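Local coordinates for putative phosphonate binding protein for ABC transporter (Prochlorococcus marinus str. MIT 9301, PDB 5LQ5) that binds inorganic phosphite strongly, and methylphosphonate and phosphate only very weakly, probably as the periplasmic solute-binding component of an ABC transporter, at residues I44-A48 with S123-T127. Residues are numbered along the deposited sequence; the frame is centred on the assembly and turned at random.
With PO3 (phosphite ion), chain B.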
ATOM      1  N   ILE A  44     -10.220  -5.521   8.415  1.00 18.49           N
ATOM      2  CA  ILE A  44      -9.209  -6.104   9.320  1.00 18.68           C
ATOM      3  C   ILE A  44      -7.849  -6.402   8.685  1.00 19.21           C
ATOM      4  O   ILE A  44      -6.846  -6.384   9.391  1.00 19.80           O
ATOM      5  CB  ILE A  44      -9.711  -7.357  10.081  1.00 23.61           C
ATOM      6  CG1 ILE A  44     -10.103  -8.477   9.114  1.00 26.38           C
ATOM      7  CG2 ILE A  44     -10.820  -6.961  11.059  1.00 25.24           C
ATOM      8  CD1 ILE A  44     -10.222  -9.828   9.812  1.00 31.56           C
ATOM      9  N   ASN A  45      -7.814  -6.687   7.370  1.00 16.55           N
ATOM     10  CA  ASN A  45      -6.557  -7.090   6.699  1.00 17.26           C
ATOM     11  C   ASN A  45      -6.661  -6.878   5.185  1.00 15.23           C
ATOM     12  O   ASN A  45      -7.709  -6.438   4.689  1.00 15.84           O
ATOM     13  CB  ASN A  45      -6.148  -8.509   7.098  1.00 17.62           C
ATOM     14  CG  ASN A  45      -7.173  -9.565   6.725  1.00 19.01           C
ATOM     15  OD1 ASN A  45      -7.880  -9.451   5.712  1.00 20.29           O
ATOM     16  ND2 ASN A  45      -7.280 -10.596   7.552  1.00 24.17           N
ATOM     17  N   TYR A  46      -5.562  -7.123   4.462  1.00 15.32           N
ATOM     18  CA  TYR A  46      -5.558  -6.884   3.025  1.00 16.87           C
ATOM     19  C   TYR A  46      -6.555  -7.790   2.300  1.00 16.69           C
ATOM     20  O   TYR A  46      -7.183  -7.361   1.360  1.00 17.55           O
ATOM     21  CB  TYR A  46      -4.189  -7.106   2.428  1.00 16.01           C
ATOM     22  CG  TYR A  46      -3.136  -5.991   2.588  1.00 14.05           C
ATOM     23  CD1 TYR A  46      -2.341  -5.605   1.506  1.00 15.41           C
ATOM     24  CD2 TYR A  46      -2.879  -5.382   3.804  1.00 15.52           C
ATOM     25  CE1 TYR A  46      -1.365  -4.659   1.644  1.00 15.46           C
ATOM     26  CE2 TYR A  46      -1.843  -4.477   3.961  1.00 16.46           C
ATOM     27  CZ  TYR A  46      -1.098  -4.091   2.876  1.00 17.20           C
ATOM     28  OH  TYR A  46      -0.074  -3.166   2.992  1.00 17.24           O
ATOM     29  N   ILE A  47      -6.691  -9.039   2.757  1.00 15.93           N
ATOM     30  CA  ILE A  47      -7.622  -9.953   2.107  1.00 18.56           C
ATOM     31  C   ILE A  47      -9.032  -9.411   2.215  1.00 18.70           C
ATOM     32  O   ILE A  47      -9.805  -9.487   1.270  1.00 18.42           O
ATOM     33  CB  ILE A  47      -7.505 -11.374   2.667  1.00 20.59           C
ATOM     34  CG1 ILE A  47      -6.237 -12.002   2.156  1.00 24.73           C
ATOM     35  CG2 ILE A  47      -8.702 -12.232   2.270  1.00 24.20           C
ATOM     36  CD1 ILE A  47      -5.859 -13.294   2.875  1.00 33.55           C
ATOM     37  N   ALA A  48      -9.352  -8.871   3.372  1.00 17.71           N
ATOM     38  CA  ALA A  48     -10.698  -8.318   3.624  1.00 17.71           C
ATOM     39  C   ALA A  48     -11.007  -7.128   2.696  1.00 17.18           C
ATOM     40  O   ALA A  48     -12.172  -6.859   2.374  1.00 18.99           O
ATOM     41  CB  ALA A  48     -10.882  -7.926   5.079  1.00 20.59           C
ATOM     42  N   SER A 123       2.313  -7.283   5.227  1.00 14.87           N
ATOM     43  CA  SER A 123       1.256  -8.216   4.832  1.00 15.23           C
ATOM     44  C   SER A 123       1.739  -9.196   3.791  1.00 15.17           C
ATOM     45  O   SER A 123       2.487  -8.826   2.896  1.00 16.45           O
ATOM     46  CB  SER A 123       0.046  -7.477   4.264  1.00 16.61           C
ATOM     47  OG  SER A 123      -0.938  -8.394   3.733  1.00 18.15           O
ATOM     48  N   GLU A 124       1.211 -10.416   3.869  1.00 15.67           N
ATOM     49  CA  GLU A 124       1.515 -11.418   2.843  1.00 15.53           C
ATOM     50  C   GLU A 124       1.167 -10.896   1.449  1.00 14.45           C
ATOM     51  O   GLU A 124       1.784 -11.307   0.486  1.00 17.07           O
ATOM     52  CB  GLU A 124       0.675 -12.684   3.081  1.00 18.94           C
ATOM     53  CG  GLU A 124       1.011 -13.463   4.374  1.00 21.77           C
ATOM     54  CD  GLU A 124       0.261 -13.021   5.632  1.00 32.53           C
ATOM     55  OE1 GLU A 124      -0.321 -11.899   5.672  1.00 29.60           O
ATOM     56  OE2 GLU A 124       0.264 -13.827   6.608  1.00 33.70           O
ATOM     57  N   ASN A 125       0.179  -9.976   1.360  1.00 14.44           N
ATOM     58  CA  ASN A 125      -0.326  -9.441   0.090  1.00 14.91           C
ATOM     59  C   ASN A 125       0.124  -8.023  -0.197  1.00 15.68           C
ATOM     60  O   ASN A 125      -0.419  -7.352  -1.073  1.00 15.78           O
ATOM     61  CB  ASN A 125      -1.874  -9.579   0.053  1.00 16.39           C
ATOM     62  CG  ASN A 125      -2.322 -11.028  -0.064  1.00 23.99           C
ATOM     63  OD1 ASN A 125      -1.815 -11.768  -0.862  1.00 28.92           O
ATOM     64  ND2 ASN A 125      -3.251 -11.406   0.734  1.00 40.04           N
ATOM     65  N   SER A 126       1.145  -7.592   0.516  1.00 15.29           N
ATOM     66  CA  SER A 126       1.742  -6.234   0.304  1.00 15.72           C
ATOM     67  C   SER A 126       2.726  -6.206  -0.870  1.00 15.54           C
ATOM     68  O   SER A 126       3.575  -7.095  -1.010  1.00 16.81           O
ATOM     69  CB  SER A 126       2.452  -5.743   1.563  1.00 15.51           C
ATOM     70  OG  SER A 126       3.057  -4.482   1.312  1.00 15.02           O
ATOM     71  N   THR A 127       2.564  -5.220  -1.736  1.00 14.67           N
ATOM     72  CA  THR A 127       3.490  -4.980  -2.827  1.00 15.22           C
ATOM     73  C   THR A 127       4.872  -4.540  -2.312  1.00 14.90           C
ATOM     74  O   THR A 127       5.894  -5.183  -2.602  1.00 17.11           O
ATOM     75  CB  THR A 127       2.930  -3.906  -3.795  1.00 17.94           C
ATOM     76  OG1 THR A 127       1.509  -4.135  -4.008  1.00 17.40           O
ATOM     77  CG2 THR A 127       3.686  -3.978  -5.131  1.00 18.67           C
TER
HETATM   78  P   PO3 B 401       1.286  -2.089  -0.586  1.00 16.36           P
HETATM   79  O1  PO3 B 401       2.692  -1.617  -1.085  1.00 15.81           O
HETATM   80  O2  PO3 B 401       0.626  -3.226  -1.467  1.00 17.20           O
HETATM   81  O3  PO3 B 401       1.325  -2.481   0.918  1.00 16.06           O
HETATM   82  O   HOH W   1       2.030  -4.299   4.660  1.00 17.75           O
HETATM   83  O   HOH W   2      -2.943  -8.406   5.516  1.00 24.46           O
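Start at Asn-45, the N-cap of helix 46-54: its OD1 accepts from Ala-48 N at 2.8 Å, closing the first turn and setting the next residue at the very start of the helix. That residue, Tyr-46, makes most of the contact. Its side chain reaches across to the turn 123-126, where Ser-123 CB sits over one ring face, 3.6 Å from the centroid, in a CH-pi contact. Ser-123 OG lies over the same face, and it also accepts from Asn-125 N (3.1 Å) in an ST turn, within the type I turn from Ser-123 to Ser-126. No direct hydrogen bond joins the segments; two waters do, one linking Tyr-46 N to Ser-123 OG, the other Tyr-46 OH to Ser-123 N. Ile-47 adds a small contact, its CG1 3.4 Å from ND2 of Asn-125, whose amide is held by Lys-272, Gln-70 and Leu-275. The ligand ties the tips together. Tyr-46 OH and Ser-126 OG both donate to phosphite O3, at 2.6 and 2.7 Å, while Thr-127 N and OG1 each reach O2 at 2.8 Å; Ser-128 and His-158 bind it too. With Ser-126 capping helix 127-139, the start of that helix meets the anion through Thr-127 N, while the other lobe sends in the Tyr-46 hydroxyl from the start of helix 46-54: the interdomain cleft of a periplasmic binding protein, closed on its ligand.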